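Local coordinates for putative permease protein, ABC transporter (Porphyromonas gingivalis, PDB 3IS6) that is probably a permease subunit of an ABC transporter involved in transmembrane transport, represented here by its MacB-like periplasmic core domain, at residues A[58-63]-A[81-86]. Sequence-based numbering, arbitrary orientation.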
ATOM      1  N   THR A  58      15.814   6.183  10.743  1.00 19.93           N
ATOM      2  CA  THR A  58      15.246   5.819   9.468  1.00 19.75           C
ATOM      3  C   THR A  58      14.448   4.531   9.566  1.00 19.97           C
ATOM      4  O   THR A  58      14.614   3.809  10.485  1.00 20.18           O
ATOM      5  CB  THR A  58      16.304   5.797   8.351  1.00 19.28           C
ATOM      6  OG1 THR A  58      15.674   5.907   7.091  1.00 20.39           O
ATOM      7  CG2 THR A  58      17.139   4.558   8.366  1.00 20.88           C
ATOM      8  N   ARG A  59      13.592   4.282   8.596  1.00 19.84           N
ATOM      9  CA  ARG A  59      12.700   3.151   8.584  1.00 20.24           C
ATOM     10  C   ARG A  59      12.769   2.370   7.281  1.00 20.23           C
ATOM     11  O   ARG A  59      12.947   2.923   6.258  1.00 19.76           O
ATOM     12  CB  ARG A  59      11.275   3.601   8.850  1.00 20.53           C
ATOM     13  CG  ARG A  59      10.684   4.522   7.807  1.00 22.77           C
ATOM     14  CD  ARG A  59       9.398   5.149   8.229  1.00 23.14           C
ATOM     15  NE  ARG A  59       9.145   6.392   7.536  1.00 21.71           N
ATOM     16  CZ  ARG A  59       8.014   7.065   7.550  1.00 23.10           C
ATOM     17  NH1 ARG A  59       6.974   6.645   8.220  1.00 22.58           N
ATOM     18  NH2 ARG A  59       7.933   8.184   6.881  1.00 22.45           N
ATOM     19  N   THR A  60      12.621   1.066   7.373  1.00 19.25           N
ATOM     20  CA  THR A  60      12.463   0.210   6.224  1.00 19.62           C
ATOM     21  C   THR A  60      11.296  -0.761   6.400  1.00 19.17           C
ATOM     22  O   THR A  60      10.885  -1.027   7.485  1.00 18.95           O
ATOM     23  CB  THR A  60      13.737  -0.600   5.930  1.00 19.71           C
ATOM     24  OG1 THR A  60      13.960  -1.533   6.959  1.00 20.82           O
ATOM     25  CG2 THR A  60      14.922   0.271   5.831  1.00 19.92           C
ATOM     26  N   THR A  61      10.752  -1.252   5.304  1.00 19.05           N
ATOM     27  CA  THR A  61       9.884  -2.402   5.321  1.00 18.98           C
ATOM     28  C   THR A  61      10.171  -3.345   4.152  1.00 19.20           C
ATOM     29  O   THR A  61      10.271  -2.915   3.051  1.00 19.41           O
ATOM     30  CB  THR A  61       8.396  -2.021   5.435  1.00 19.20           C
ATOM     31  OG1 THR A  61       7.609  -3.191   5.578  1.00 19.90           O
ATOM     32  CG2 THR A  61       7.926  -1.280   4.253  1.00 19.90           C
ATOM     33  N   LEU A  62      10.288  -4.623   4.427  1.00 19.01           N
ATOM     34  CA  LEU A  62      10.611  -5.587   3.417  1.00 17.77           C
ATOM     35  C   LEU A  62       9.390  -6.002   2.666  1.00 17.49           C
ATOM     36  O   LEU A  62       8.450  -6.396   3.254  1.00 17.81           O
ATOM     37  CB  LEU A  62      11.197  -6.819   4.053  1.00 19.12           C
ATOM     38  CG  LEU A  62      11.522  -7.972   3.129  1.00 19.66           C
ATOM     39  CD1 LEU A  62      12.704  -7.696   2.318  1.00 20.88           C
ATOM     40  CD2 LEU A  62      11.711  -9.220   3.872  1.00 23.45           C
ATOM     41  N   TYR A  63       9.380  -5.822   1.368  1.00 15.75           N
ATOM     42  CA  TYR A  63       8.376  -6.434   0.556  1.00 15.41           C
ATOM     43  C   TYR A  63       8.524  -7.927   0.389  1.00 15.67           C
ATOM     44  O   TYR A  63       7.591  -8.645   0.535  1.00 16.69           O
ATOM     45  CB  TYR A  63       8.213  -5.768  -0.782  1.00 14.67           C
ATOM     46  CG  TYR A  63       7.116  -6.402  -1.568  1.00 14.70           C
ATOM     47  CD1 TYR A  63       5.810  -6.088  -1.326  1.00 15.46           C
ATOM     48  CD2 TYR A  63       7.389  -7.360  -2.525  1.00 15.53           C
ATOM     49  CE1 TYR A  63       4.826  -6.679  -2.021  1.00 15.10           C
ATOM     50  CE2 TYR A  63       6.417  -7.949  -3.216  1.00 15.78           C
ATOM     51  CZ  TYR A  63       5.130  -7.608  -2.966  1.00 16.01           C
ATOM     52  OH  TYR A  63       4.138  -8.204  -3.669  1.00 19.62           O
ATOM     53  N   LEU A  81      13.129  -4.165  -0.986  1.00 16.85           N
ATOM     54  CA  LEU A  81      13.050  -3.496   0.263  1.00 16.55           C
ATOM     55  C   LEU A  81      12.669  -2.026   0.064  1.00 16.97           C
ATOM     56  O   LEU A  81      13.193  -1.367  -0.775  1.00 17.17           O
ATOM     57  CB  LEU A  81      14.376  -3.601   0.983  1.00 16.36           C
ATOM     58  CG  LEU A  81      14.563  -2.974   2.354  1.00 15.39           C
ATOM     59  CD1 LEU A  81      13.803  -3.706   3.378  1.00 15.45           C
ATOM     60  CD2 LEU A  81      15.975  -2.958   2.714  1.00 16.68           C
ATOM     61  N   LEU A  82      11.769  -1.539   0.880  1.00 16.63           N
ATOM     62  CA  LEU A  82      11.341  -0.176   0.812  1.00 17.64           C
ATOM     63  C   LEU A  82      12.086   0.664   1.843  1.00 17.13           C
ATOM     64  O   LEU A  82      12.117   0.326   2.980  1.00 17.98           O
ATOM     65  CB  LEU A  82       9.854  -0.110   1.049  1.00 16.84           C
ATOM     66  CG  LEU A  82       8.910  -0.316  -0.131  1.00 19.86           C
ATOM     67  CD1 LEU A  82       9.201  -1.528  -0.823  1.00 21.99           C
ATOM     68  CD2 LEU A  82       7.503  -0.303   0.297  1.00 19.88           C
ATOM     69  N   ALA A  83      12.706   1.734   1.392  1.00 16.11           N
ATOM     70  CA  ALA A  83      13.598   2.535   2.197  1.00 16.18           C
ATOM     71  C   ALA A  83      13.557   4.041   1.933  1.00 15.97           C
ATOM     72  O   ALA A  83      13.026   4.478   0.970  1.00 15.66           O
ATOM     73  CB  ALA A  83      14.959   2.054   2.065  1.00 16.00           C
ATOM     74  N   GLU A  84      14.106   4.792   2.860  1.00 15.86           N
ATOM     75  CA  GLU A  84      14.215   6.224   2.777  1.00 15.99           C
ATOM     76  C   GLU A  84      15.581   6.603   2.213  1.00 16.24           C
ATOM     77  O   GLU A  84      16.475   5.822   2.230  1.00 16.05           O
ATOM     78  CB  GLU A  84      14.001   6.869   4.138  1.00 15.80           C
ATOM     79  CG  GLU A  84      12.722   6.508   4.834  1.00 16.87           C
ATOM     80  CD  GLU A  84      12.522   7.221   6.143  1.00 18.65           C
ATOM     81  OE1 GLU A  84      13.449   7.320   6.935  1.00 18.25           O
ATOM     82  OE2 GLU A  84      11.429   7.696   6.384  1.00 18.03           O
ATOM     83  N   PRO A  85      15.743   7.835   1.757  1.00 15.99           N
ATOM     84  CA  PRO A  85      17.034   8.264   1.269  1.00 16.04           C
ATOM     85  C   PRO A  85      18.082   8.148   2.364  1.00 16.76           C
ATOM     86  O   PRO A  85      19.191   7.878   2.087  1.00 16.88           O
ATOM     87  CB  PRO A  85      16.767   9.691   0.876  1.00 16.54           C
ATOM     88  CG  PRO A  85      15.426   9.625   0.346  1.00 15.92           C
ATOM     89  CD  PRO A  85      14.689   8.684   1.206  1.00 16.13           C
ATOM     90  N   ALA A  86      17.676   8.263   3.605  1.00 16.50           N
ATOM     91  CA  ALA A  86      18.588   8.169   4.714  1.00 16.45           C
ATOM     92  C   ALA A  86      19.189   6.780   4.880  1.00 16.45           C
ATOM     93  O   ALA A  86      20.179   6.627   5.515  1.00 16.50           O
ATOM     94  CB  ALA A  86      17.943   8.608   5.930  1.00 17.02           C
TER
HETATM   95  O   HOH W   1      15.354   3.790   5.201  1.00 18.73           O
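The carboxylate of Glu84 engages two consecutive residues of strand 54-70. Thr58 OG1, set anti to its backbone N (chi1 -159°), donates to Glu84 OE1 over 2.6 Å, using the anti lone pair of that oxygen, which also takes a weak hydrogen bond from Arg59 N. The other oxygen, Glu84 OE2, forms a salt bridge with Arg59 NE at 2.9 Å; the N-H points almost straight at it (166°). OE2 lies at the edge of the guanidinium, near its plane, whereas NE approaches from above the carboxylate plane, and the two flat groups stand 80° apart. Arg59 NH1 turns elsewhere and donates to the carbonyl of Gly41.

Where the strands part beyond Ala83, a water takes over the cross-strand bonding: it accepts from Glu84 N at 2.8 Å and donates to Arg59 O and Thr58 OG1. Further along, Thr61 and Leu82 form an antiparallel hydrogen-bonded pair, with Thr61 N to Leu82 O at 3.1 Å and Leu82 N to Thr61 O at 3.0 Å. Their side chains run side by side on one face of the sheet, Thr61 CG2 against Leu82 CB at 3.9 Å, while Thr61 OG1 is hydrogen-bonded to Arg179 NE. On the face carrying Thr60, Leu62 and Ala83, Leu81 reaches across with CD1 to touch Leu62 CA at 3.7 Å and also approaches Thr60 CB; Phe87 of helix 86-90 packs on Thr60 and Leu81.

This is part of the hairpin formed by strands 54-70 and 74-83 in the MacB-like core domain. Along the contact the bonding changes from direct backbone pairing to a water bridge and then a charged clasp. Glu84 thus ties the segment leading into helix 86-90 back to strand 54-70, and the hydroxyl donor on one oxygen and charged Arg59 on the other would probably favour the ionised carboxylate.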